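Local coordinates for protein PlaB phospholipase (Legionella pneumophila, PDB 6ZTI) that acts as a phospholipase with an alpha/beta-hydrolase domain, linked to virulence, whose activity is controlled by tetramerization mediated by NAD(H), at residues 348-353 and 458-463; 18-23 and 95-100; 362-367 and 407-412. One frame throughout, in Å; residues are numbered along the deposited sequence.

Interaction 1: 348-353 and 458-463; sequences IDDRGN and MLQRRV
I348 and D349 pair in parallel with M458 and L459, where strand 340-349 ends beside the break in strand 452-463. The tight part lies along the backbones and just beyond them. L459 N donates to I348 O at 2.9 Å. D350 N returns a weak bond to L459 O. D350 then turns out of the strand, and its CG sits between the backbone N and the carbonyl carbon (chi1 58°). D350 OD1 takes R461 N at 2.8 Å in a nearly straight bond (165°). D349 opens a type I turn and holds it with its carboxylate. Its OD1 accepts R351 N (an Asx turn) and N353 N, which arrive from opposite faces of the carboxylate. Its OD2 receives N353 ND2 on the syn lone pair, 3.1 Å away. The extended chain of R461 crosses this carboxylate, with CD 3.7 Å from D349 OD2.

The looser side is partly exposed. There I348 CG1 touches M458 CB at 3.9 Å, and M458 SD lies 4.0 Å from D350 CB.

The guanidinium of R461 makes no salt bridge to D349, as NH1 stays 4.2 Å from OD2. Y431 OH bonds both groups instead. R461 and R351 form salt bridges to D71 and D70 of the second subunit. The acids hold backbone N-H groups, D349 in the turn and D350 past the break; R351 and R461 carry charge to the subunit interface.

Interaction 2: 18-23 and 95-100; sequences VIFVHG and ACITHS
V18 to V21 run in parallel register with A95 to T98, and four backbone hydrogen bonds join them. I19 N donates to A95 O and V21 N to I97 O, both at 2.8 Å. I97 N reaches I19 O, and H99 N reaches V21 O. CA-H...O contacts add to this ladder; T98 CA to V21 O is the shortest, at 3.1 Å.

Apolar packing divides between two faces. On the face of V18, F20 and I97, the I97 tip CD1 lies 3.6 Å from V18 CG1 and 3.8 Å from F20 CE2. F20 and I97 lie side by side and point the same way, and both pack on L39 of helix 35-44. On the other face V21 CB meets T98 CG2, and I19 and V21 reach I470 and F468 of the second subunit. Past the strands, S100 CB rests over the H99 ring face, offset toward its rim, and 3.7 Å from G23 CA.

Polar links hold the strand ends. One water accepts from G23 N and contacts H99 ND1 at 2.6 Å, in the plane of that ring. H22 ND1 donates in its ring plane to G23 O.

S100 follows the strand with phi 55° and psi -121°, and its OG makes a weak hydrogen bond to H266 NE2. This chemistry is consistent with the nucleophile elbow of an alpha/beta hydrolase, S100 probably being the nucleophile.

Interaction 3: 362-367 and 407-412; sequences LTAGPQ and PKMQGN. With SND (thionicotinamide-adenine-dinucleotide), chain J.
N412 meets G365 and P366 across the contact, and its side chain can be followed outward. CB lies 3.3 Å from G365 O. CG stands anti to the carbonyl carbon (chi1 -70°) and stays close to the same oxygen. At the tip, ND2 donates to G365 O at 3.0 Å. The acceptor lies near the amide plane of N412, but ND2 sits 44° above the carbonyl plane of G365. ND2 also approaches P366 CA at 3.5 Å. A water bound to Q410 OE1 reaches ND2 and P366 O through weak bonds.

P366 packs against K408 and Q410. Its CG touches K408 O at 3.2 Å. Its CB meets Q410 NE2 at 3.5 Å, where the extended Q410 chain crosses the proline at about a right angle. M409 bends at chi2 and chi3, and its SD comes 3.8 Å from G365 CA while CE touches A364 CB. A second water joins the backbones: it accepts from G365 N and donates to M409 O and N412 O. V330 of the third subunit packs on P366 and M409.

At the other end of 362-367, L362 reads the adenine of the thio-NAD. Its N donates to N1A at 2.9 Å, and N6A donates back to its O at 2.9 Å. Y205 and A207 of the third subunit bind the same ligand. M409 to N412 form a type I' turn leading into strand 412-419, which pairs antiparallel with strand 358-364. The site is thus a dinucleotide pocket at a subunit interface, with adenine bound to the backbone of a sheet strand.

Overall arrangement
Interaction 2 lies in the parallel sheet of the alpha/beta-hydrolase domain. Interactions 1 and 3 belong to the mixed sheet of the later part of the chain, on the opposite side of the chain's centre. Centres of interactions 1 and 2 are about 41 Å apart, those of 2 and 3 about 44 Å, and those of 1 and 3 about 29 Å. Interaction 3 binds thio-NAD through L362, while the L459 side chain of interaction 1 lies about 12 Å from a bound ligand. Interactions 1 and 2 both meet the second subunit, and interaction 3 meets the third. The probable active site of interaction 2 thus lies apart from the dinucleotide site of interaction 3.

Interaction 1: 348-353 and 458-463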
loop_
_atom_site.group_PDB
_atom_site.type_symbol
_atom_site.label_atom_id
_atom_site.label_comp_id
_atom_site.label_asym_id
_atom_site.label_seq_id
_atom_site.Cartn_x
_atom_site.Cartn_y
_atom_site.Cartn_z
ATOM N N ILE B 348 -8.120 -5.195 -21.722
ATOM C CA ILE B 348 -7.120 -4.265 -22.217
ATOM C C ILE B 348 -7.800 -3.246 -23.122
ATOM O O ILE B 348 -9.002 -3.327 -23.399
ATOM C CB ILE B 348 -5.985 -4.985 -22.975
ATOM C CG1 ILE B 348 -6.573 -5.868 -24.073
ATOM C CG2 ILE B 348 -5.159 -5.842 -22.009
ATOM C CD1 ILE B 348 -5.529 -6.457 -25.011
ATOM N N ASP B 349 -7.018 -2.264 -23.571
ATOM C CA ASP B 349 -7.461 -1.315 -24.580
ATOM C C ASP B 349 -6.447 -1.296 -25.704
ATOM O O ASP B 349 -5.407 -1.957 -25.643
ATOM C CB ASP B 349 -7.703 0.086 -24.005
ATOM C CG ASP B 349 -6.422 0.862 -23.680
ATOM O OD1 ASP B 349 -5.307 0.528 -24.152
ATOM O OD2 ASP B 349 -6.561 1.853 -22.927
ATOM N N ASP B 350 -6.768 -0.540 -26.743
ATOM C CA ASP B 350 -5.989 -0.538 -27.972
ATOM C C ASP B 350 -4.738 0.324 -27.894
ATOM O O ASP B 350 -4.055 0.470 -28.913
ATOM C CB ASP B 350 -6.852 -0.074 -29.145
ATOM C CG ASP B 350 -7.452 1.310 -28.937
ATOM O OD1 ASP B 350 -7.660 1.727 -27.780
ATOM O OD2 ASP B 350 -7.745 1.971 -29.951
ATOM N N ARG B 351 -4.414 0.877 -26.724
ATOM C CA ARG B 351 -3.216 1.688 -26.548
ATOM C C ARG B 351 -2.222 1.038 -25.598
ATOM O O ARG B 351 -1.255 1.687 -25.189
ATOM C CB ARG B 351 -3.582 3.089 -26.038
ATOM C CG ARG B 351 -4.665 3.784 -26.844
ATOM C CD ARG B 351 -4.253 3.940 -28.295
ATOM N NE ARG B 351 -3.105 4.833 -28.458
ATOM C CZ ARG B 351 -2.264 4.802 -29.490
ATOM N NH1 ARG B 351 -2.413 3.906 -30.462
ATOM N NH2 ARG B 351 -1.258 5.664 -29.544
ATOM N N GLY B 352 -2.440 -0.216 -25.228
ATOM C CA GLY B 352 -1.499 -0.946 -24.409
ATOM C C GLY B 352 -1.796 -0.961 -22.929
ATOM O O GLY B 352 -0.944 -1.407 -22.152
ATOM N N ASN B 353 -2.966 -0.508 -22.510
ATOM C CA ASN B 353 -3.301 -0.459 -21.097
ATOM C C ASN B 353 -4.094 -1.684 -20.690
ATOM O O ASN B 353 -4.939 -2.168 -21.444
ATOM C CB ASN B 353 -4.110 0.798 -20.781
ATOM C CG ASN B 353 -3.336 2.055 -21.049
ATOM O OD1 ASN B 353 -2.308 2.295 -20.410
ATOM N ND2 ASN B 353 -3.814 2.877 -21.996
ATOM N N MET B 458 -10.511 -6.405 -25.780
ATOM C CA MET B 458 -9.813 -5.158 -26.078
ATOM C C MET B 458 -10.835 -4.081 -26.441
ATOM O O MET B 458 -11.500 -4.173 -27.480
ATOM C CB MET B 458 -8.817 -5.343 -27.220
ATOM C CG MET B 458 -7.979 -4.085 -27.488
ATOM S SD MET B 458 -7.138 -4.068 -29.074
ATOM C CE MET B 458 -5.701 -5.065 -28.706
ATOM N N LEU B 459 -10.929 -3.048 -25.604
ATOM C CA LEU B 459 -11.800 -1.904 -25.846
ATOM C C LEU B 459 -11.049 -0.786 -26.555
ATOM O O LEU B 459 -9.827 -0.669 -26.448
ATOM C CB LEU B 459 -12.362 -1.371 -24.525
ATOM C CG LEU B 459 -13.124 -2.345 -23.624
ATOM C CD1 LEU B 459 -13.743 -1.614 -22.473
ATOM C CD2 LEU B 459 -14.192 -3.070 -24.412
ATOM N N GLN B 460 -11.801 0.044 -27.278
ATOM C CA GLN B 460 -11.235 1.216 -27.932
ATOM C C GLN B 460 -11.174 2.362 -26.930
ATOM O O GLN B 460 -12.170 2.678 -26.271
ATOM C CB GLN B 460 -12.072 1.637 -29.137
ATOM C CG GLN B 460 -11.927 0.757 -30.363
ATOM C CD GLN B 460 -12.759 1.256 -31.523
ATOM O OE1 GLN B 460 -13.877 1.742 -31.336
ATOM N NE2 GLN B 460 -12.217 1.149 -32.730
ATOM N N ARG B 461 -10.004 2.969 -26.803
ATOM C CA ARG B 461 -9.848 4.149 -25.963
ATOM C C ARG B 461 -10.316 5.355 -26.771
ATOM O O ARG B 461 -9.738 5.687 -27.811
ATOM C CB ARG B 461 -8.405 4.284 -25.504
ATOM C CG ARG B 461 -8.176 5.414 -24.506
ATOM C CD ARG B 461 -6.751 5.404 -24.015
ATOM N NE ARG B 461 -6.439 6.547 -23.165
ATOM C CZ ARG B 461 -6.706 6.611 -21.863
ATOM N NH1 ARG B 461 -7.315 5.611 -21.242
ATOM N NH2 ARG B 461 -6.367 7.687 -21.174
ATOM N N ARG B 462 -11.402 5.974 -26.331
ATOM C CA ARG B 462 -11.965 7.125 -27.019
ATOM C C ARG B 462 -11.416 8.387 -26.372
ATOM O O ARG B 462 -11.448 8.518 -25.148
ATOM C CB ARG B 462 -13.488 7.093 -26.936
ATOM C CG ARG B 462 -14.104 5.788 -27.452
ATOM C CD ARG B 462 -15.605 5.771 -27.258
ATOM N NE ARG B 462 -16.274 6.832 -28.009
ATOM C CZ ARG B 462 -16.733 6.701 -29.250
ATOM N NH1 ARG B 462 -16.598 5.551 -29.904
ATOM N NH2 ARG B 462 -17.329 7.725 -29.841
ATOM N N VAL B 463 -10.919 9.311 -27.189
ATOM C CA VAL B 463 -10.348 10.566 -26.705
ATOM C C VAL B 463 -11.109 11.703 -27.369
ATOM O O VAL B 463 -11.146 11.802 -28.604
ATOM C CB VAL B 463 -8.844 10.665 -26.996
ATOM C CG1 VAL B 463 -8.269 11.972 -26.454
ATOM C CG2 VAL B 463 -8.111 9.471 -26.403
#

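Interaction 2: 18-23 and 95-100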
loop_
_atom_site.group_PDB
_atom_site.type_symbol
_atom_site.label_atom_id
_atom_site.label_comp_id
_atom_site.label_asym_id
_atom_site.label_seq_id
_atom_site.Cartn_x
_atom_site.Cartn_y
_atom_site.Cartn_z
ATOM N N VAL B 18 12.908 -42.284 -17.629
ATOM C CA VAL B 18 11.797 -41.663 -16.912
ATOM C C VAL B 18 12.382 -40.707 -15.889
ATOM O O VAL B 18 13.331 -41.057 -15.182
ATOM C CB VAL B 18 10.887 -42.703 -16.231
ATOM C CG1 VAL B 18 9.775 -42.001 -15.426
ATOM C CG2 VAL B 18 10.276 -43.610 -17.260
ATOM N N ILE B 19 11.833 -39.496 -15.831
ATOM C CA ILE B 19 12.215 -38.492 -14.848
ATOM C C ILE B 19 10.950 -38.046 -14.126
ATOM O O ILE B 19 10.007 -37.560 -14.763
ATOM C CB ILE B 19 12.916 -37.283 -15.490
ATOM C CG1 ILE B 19 14.160 -37.722 -16.268
ATOM C CG2 ILE B 19 13.302 -36.275 -14.424
ATOM C CD1 ILE B 19 14.787 -36.601 -17.080
ATOM N N PHE B 20 10.932 -38.200 -12.806
ATOM C CA PHE B 20 9.837 -37.713 -11.979
ATOM C C PHE B 20 10.077 -36.263 -11.581
ATOM O O PHE B 20 11.216 -35.862 -11.330
ATOM C CB PHE B 20 9.692 -38.586 -10.733
ATOM C CG PHE B 20 9.109 -39.943 -11.013
ATOM C CD1 PHE B 20 9.928 -40.993 -11.402
ATOM C CD2 PHE B 20 7.738 -40.165 -10.908
ATOM C CE1 PHE B 20 9.399 -42.236 -11.673
ATOM C CE2 PHE B 20 7.205 -41.404 -11.180
ATOM C CZ PHE B 20 8.035 -42.447 -11.564
ATOM N N VAL B 21 8.998 -35.477 -11.520
ATOM C CA VAL B 21 9.083 -34.053 -11.197
ATOM C C VAL B 21 7.916 -33.677 -10.291
ATOM O O VAL B 21 6.753 -33.845 -10.671
ATOM C CB VAL B 21 9.078 -33.173 -12.461
ATOM C CG1 VAL B 21 9.245 -31.705 -12.100
ATOM C CG2 VAL B 21 10.158 -33.600 -13.402
ATOM N N HIS B 22 8.219 -33.117 -9.119
ATOM C CA HIS B 22 7.232 -32.985 -8.060
ATOM C C HIS B 22 6.521 -31.625 -8.113
ATOM O O HIS B 22 6.659 -30.856 -9.069
ATOM C CB HIS B 22 7.898 -33.230 -6.707
ATOM C CG HIS B 22 9.038 -32.305 -6.408
ATOM N ND1 HIS B 22 8.852 -31.002 -5.995
ATOM C CD2 HIS B 22 10.379 -32.504 -6.443
ATOM C CE1 HIS B 22 10.028 -30.434 -5.795
ATOM N NE2 HIS B 22 10.972 -31.324 -6.056
ATOM N N GLY B 23 5.752 -31.319 -7.068
ATOM C CA GLY B 23 4.969 -30.109 -6.993
ATOM C C GLY B 23 5.547 -29.122 -5.997
ATOM O O GLY B 23 6.671 -29.277 -5.526
ATOM N N ALA B 95 10.766 -39.635 -20.710
ATOM C CA ALA B 95 9.418 -39.284 -20.313
ATOM C C ALA B 95 9.476 -38.582 -18.964
ATOM O O ALA B 95 10.192 -39.031 -18.061
ATOM C CB ALA B 95 8.542 -40.534 -20.234
ATOM N N CYS B 96 8.751 -37.471 -18.843
ATOM C CA CYS B 96 8.583 -36.767 -17.580
ATOM C C CYS B 96 7.233 -37.134 -16.998
ATOM O O CYS B 96 6.214 -37.040 -17.685
ATOM C CB CYS B 96 8.660 -35.247 -17.740
ATOM S SG CYS B 96 10.326 -34.620 -17.849
ATOM N N ILE B 97 7.235 -37.574 -15.751
ATOM C CA ILE B 97 6.021 -37.752 -14.978
ATOM C C ILE B 97 6.034 -36.651 -13.930
ATOM O O ILE B 97 6.901 -36.631 -13.050
ATOM C CB ILE B 97 5.947 -39.146 -14.344
ATOM C CG1 ILE B 97 5.964 -40.230 -15.434
ATOM C CG2 ILE B 97 4.718 -39.259 -13.487
ATOM C CD1 ILE B 97 6.245 -41.629 -14.899
ATOM N N THR B 98 5.098 -35.719 -14.036
ATOM C CA THR B 98 5.080 -34.533 -13.198
ATOM C C THR B 98 3.845 -34.528 -12.308
ATOM O O THR B 98 2.839 -35.175 -12.601
ATOM C CB THR B 98 5.096 -33.260 -14.062
ATOM O OG1 THR B 98 3.799 -33.063 -14.630
ATOM C CG2 THR B 98 6.127 -33.366 -15.207
ATOM N N HIS B 99 3.935 -33.780 -11.211
ATOM C CA HIS B 99 2.823 -33.577 -10.300
ATOM C C HIS B 99 2.736 -32.091 -9.994
ATOM O O HIS B 99 3.758 -31.420 -9.812
ATOM C CB HIS B 99 2.988 -34.400 -9.003
ATOM C CG HIS B 99 1.862 -34.240 -8.025
ATOM N ND1 HIS B 99 2.057 -33.790 -6.737
ATOM C CD2 HIS B 99 0.531 -34.472 -8.143
ATOM C CE1 HIS B 99 0.897 -33.746 -6.106
ATOM N NE2 HIS B 99 -0.046 -34.158 -6.935
ATOM N N SER B 100 1.509 -31.576 -9.992
ATOM C CA SER B 100 1.226 -30.207 -9.583
ATOM C C SER B 100 2.074 -29.234 -10.401
ATOM O O SER B 100 1.963 -29.215 -11.633
ATOM C CB SER B 100 1.425 -30.130 -8.064
ATOM O OG SER B 100 1.117 -28.849 -7.563
HETATM O O HOH W 1 4.418 -33.359 -5.658
#

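Interaction 3: 362-367 and 407-412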
loop_
_atom_site.group_PDB
_atom_site.type_symbol
_atom_site.label_atom_id
_atom_site.label_comp_id
_atom_site.label_asym_id
_atom_site.label_seq_id
_atom_site.Cartn_x
_atom_site.Cartn_y
_atom_site.Cartn_z
ATOM N N LEU B 362 -21.919 -11.507 -17.066
ATOM C CA LEU B 362 -22.530 -12.554 -17.860
ATOM C C LEU B 362 -23.976 -12.170 -18.167
ATOM O O LEU B 362 -24.652 -11.536 -17.356
ATOM C CB LEU B 362 -22.501 -13.880 -17.099
ATOM C CG LEU B 362 -21.179 -14.638 -16.916
ATOM C CD1 LEU B 362 -20.892 -15.553 -18.087
ATOM C CD2 LEU B 362 -20.026 -13.704 -16.709
ATOM N N THR B 363 -24.454 -12.557 -19.347
ATOM C CA THR B 363 -25.827 -12.280 -19.734
ATOM C C THR B 363 -26.444 -13.534 -20.338
ATOM O O THR B 363 -25.742 -14.386 -20.886
ATOM C CB THR B 363 -25.910 -11.150 -20.735
ATOM O OG1 THR B 363 -25.175 -11.510 -21.908
ATOM C CG2 THR B 363 -25.337 -9.854 -20.148
ATOM N N ALA B 364 -27.766 -13.622 -20.262
ATOM C CA ALA B 364 -28.471 -14.806 -20.729
ATOM C C ALA B 364 -29.917 -14.438 -21.019
ATOM O O ALA B 364 -30.355 -13.311 -20.788
ATOM C CB ALA B 364 -28.384 -15.932 -19.700
ATOM N N GLY B 365 -30.665 -15.414 -21.519
ATOM C CA GLY B 365 -32.049 -15.203 -21.844
ATOM C C GLY B 365 -32.197 -14.556 -23.205
ATOM O O GLY B 365 -31.215 -14.156 -23.838
ATOM N N PRO B 366 -33.439 -14.431 -23.675
ATOM C CA PRO B 366 -33.668 -13.842 -25.002
ATOM C C PRO B 366 -33.197 -12.417 -25.120
ATOM O O PRO B 366 -32.949 -11.951 -26.237
ATOM C CB PRO B 366 -35.190 -13.923 -25.162
ATOM C CG PRO B 366 -35.656 -14.886 -24.123
ATOM C CD PRO B 366 -34.703 -14.755 -22.994
ATOM N N GLN B 367 -33.095 -11.694 -24.014
ATOM C CA GLN B 367 -32.710 -10.295 -24.044
ATOM C C GLN B 367 -31.284 -10.076 -23.558
ATOM O O GLN B 367 -30.890 -8.930 -23.350
ATOM C CB GLN B 367 -33.692 -9.474 -23.203
ATOM C CG GLN B 367 -35.170 -9.823 -23.439
ATOM C CD GLN B 367 -35.580 -9.698 -24.892
ATOM O OE1 GLN B 367 -34.962 -8.965 -25.665
ATOM N NE2 GLN B 367 -36.629 -10.420 -25.274
ATOM N N PRO B 407 -36.299 -23.897 -24.241
ATOM C CA PRO B 407 -37.044 -23.054 -25.188
ATOM C C PRO B 407 -37.085 -21.593 -24.782
ATOM O O PRO B 407 -36.896 -20.718 -25.637
ATOM C CB PRO B 407 -38.444 -23.689 -25.194
ATOM C CG PRO B 407 -38.209 -25.106 -24.817
ATOM C CD PRO B 407 -37.059 -25.100 -23.855
ATOM N N LYS B 408 -37.323 -21.295 -23.501
ATOM C CA LYS B 408 -37.493 -19.903 -23.102
ATOM C C LYS B 408 -36.163 -19.161 -23.081
ATOM O O LYS B 408 -36.121 -17.955 -23.336
ATOM C CB LYS B 408 -38.169 -19.829 -21.736
ATOM C CG LYS B 408 -39.669 -20.158 -21.756
ATOM C CD LYS B 408 -40.190 -20.381 -20.332
ATOM C CE LYS B 408 -41.683 -20.675 -20.295
ATOM N NZ LYS B 408 -42.022 -21.667 -19.226
ATOM N N MET B 409 -35.066 -19.860 -22.828
ATOM C CA MET B 409 -33.779 -19.191 -22.717
ATOM C C MET B 409 -32.999 -19.174 -24.030
ATOM O O MET B 409 -32.003 -18.444 -24.133
ATOM C CB MET B 409 -32.983 -19.856 -21.601
ATOM C CG MET B 409 -33.608 -19.623 -20.224
ATOM S SD MET B 409 -33.137 -18.012 -19.568
ATOM C CE MET B 409 -31.417 -18.350 -19.132
ATOM N N GLN B 410 -33.445 -19.937 -25.029
ATOM C CA GLN B 410 -32.982 -19.900 -26.412
ATOM C C GLN B 410 -31.517 -20.276 -26.569
ATOM O O GLN B 410 -30.969 -20.168 -27.672
ATOM C CB GLN B 410 -33.226 -18.530 -27.049
ATOM C CG GLN B 410 -34.671 -18.045 -26.955
ATOM C CD GLN B 410 -34.927 -16.808 -27.809
ATOM O OE1 GLN B 410 -34.070 -16.384 -28.587
ATOM N NE2 GLN B 410 -36.110 -16.228 -27.667
ATOM N N GLY B 411 -30.866 -20.727 -25.513
ATOM C CA GLY B 411 -29.462 -21.054 -25.604
ATOM C C GLY B 411 -28.532 -19.870 -25.492
ATOM O O GLY B 411 -27.324 -20.043 -25.664
ATOM N N ASN B 412 -29.049 -18.680 -25.183
ATOM C CA ASN B 412 -28.240 -17.470 -25.228
ATOM C C ASN B 412 -27.287 -17.379 -24.047
ATOM O O ASN B 412 -27.650 -17.672 -22.902
ATOM C CB ASN B 412 -29.122 -16.224 -25.256
ATOM C CG ASN B 412 -29.868 -16.061 -26.574
ATOM O OD1 ASN B 412 -29.633 -16.798 -27.534
ATOM N ND2 ASN B 412 -30.765 -15.077 -26.627
HETATM P PA SND J . -25.983 -14.626 -7.164
HETATM O O1A SND J . -26.809 -13.499 -7.722
HETATM O O2A SND J . -26.038 -14.837 -5.694
HETATM O O5B SND J . -24.444 -14.399 -7.607
HETATM C C5B SND J . -23.358 -15.291 -7.302
HETATM C C4B SND J . -22.096 -14.526 -7.622
HETATM O O4B SND J . -22.055 -14.194 -9.031
HETATM C C3B SND J . -21.969 -13.192 -6.904
HETATM O O3B SND J . -20.596 -12.878 -6.798
HETATM C C2B SND J . -22.668 -12.235 -7.863
HETATM O O2B SND J . -22.244 -10.895 -7.646
HETATM C C1B SND J . -22.176 -12.792 -9.202
HETATM N N9A SND J . -23.066 -12.541 -10.330
HETATM C C8A SND J . -24.436 -12.595 -10.346
HETATM N N7A SND J . -24.968 -12.314 -11.512
HETATM C C5A SND J . -23.870 -12.056 -12.321
HETATM C C6A SND J . -23.752 -11.701 -13.677
HETATM N N6A SND J . -24.794 -11.510 -14.485
HETATM N N1A SND J . -22.505 -11.544 -14.182
HETATM C C2A SND J . -21.457 -11.723 -13.372
HETATM N N3A SND J . -21.445 -12.036 -12.074
HETATM C C4A SND J . -22.692 -12.194 -11.605
HETATM O O3 SND J . -26.326 -16.025 -7.835
HETATM P PN SND J . -27.649 -16.690 -8.429
HETATM O O1N SND J . -28.805 -16.325 -7.576
HETATM O O2N SND J . -27.350 -18.111 -8.683
HETATM O O5D SND J . -27.777 -15.873 -9.796
HETATM C C5D SND J . -28.625 -16.339 -10.867
HETATM C C4D SND J . -29.130 -15.147 -11.642
HETATM O O4D SND J . -30.142 -14.448 -10.882
HETATM C C3D SND J . -28.082 -14.094 -11.991
HETATM O O3D SND J . -28.406 -13.567 -13.265
HETATM C C2D SND J . -28.295 -13.024 -10.924
HETATM O O2D SND J . -27.872 -11.742 -11.376
HETATM C C1D SND J . -29.806 -13.087 -10.782
HETATM N N1N SND J . -30.266 -12.584 -9.421
HETATM C C2N SND J . -31.121 -11.549 -9.375
HETATM C C3N SND J . -31.628 -11.125 -8.161
HETATM C C7N SND J . -32.574 -9.982 -8.077
HETATM S S7N SND J . -33.262 -9.547 -6.623
HETATM N N7N SND J . -32.834 -9.335 -9.194
HETATM C C4N SND J . -31.223 -11.788 -7.007
HETATM C C5N SND J . -30.329 -12.837 -7.086
HETATM C C6N SND J . -29.858 -13.227 -8.312
HETATM O O HOH W 2 -30.294 -18.076 -22.094
HETATM O O HOH W 3 -33.020 -14.014 -28.829
#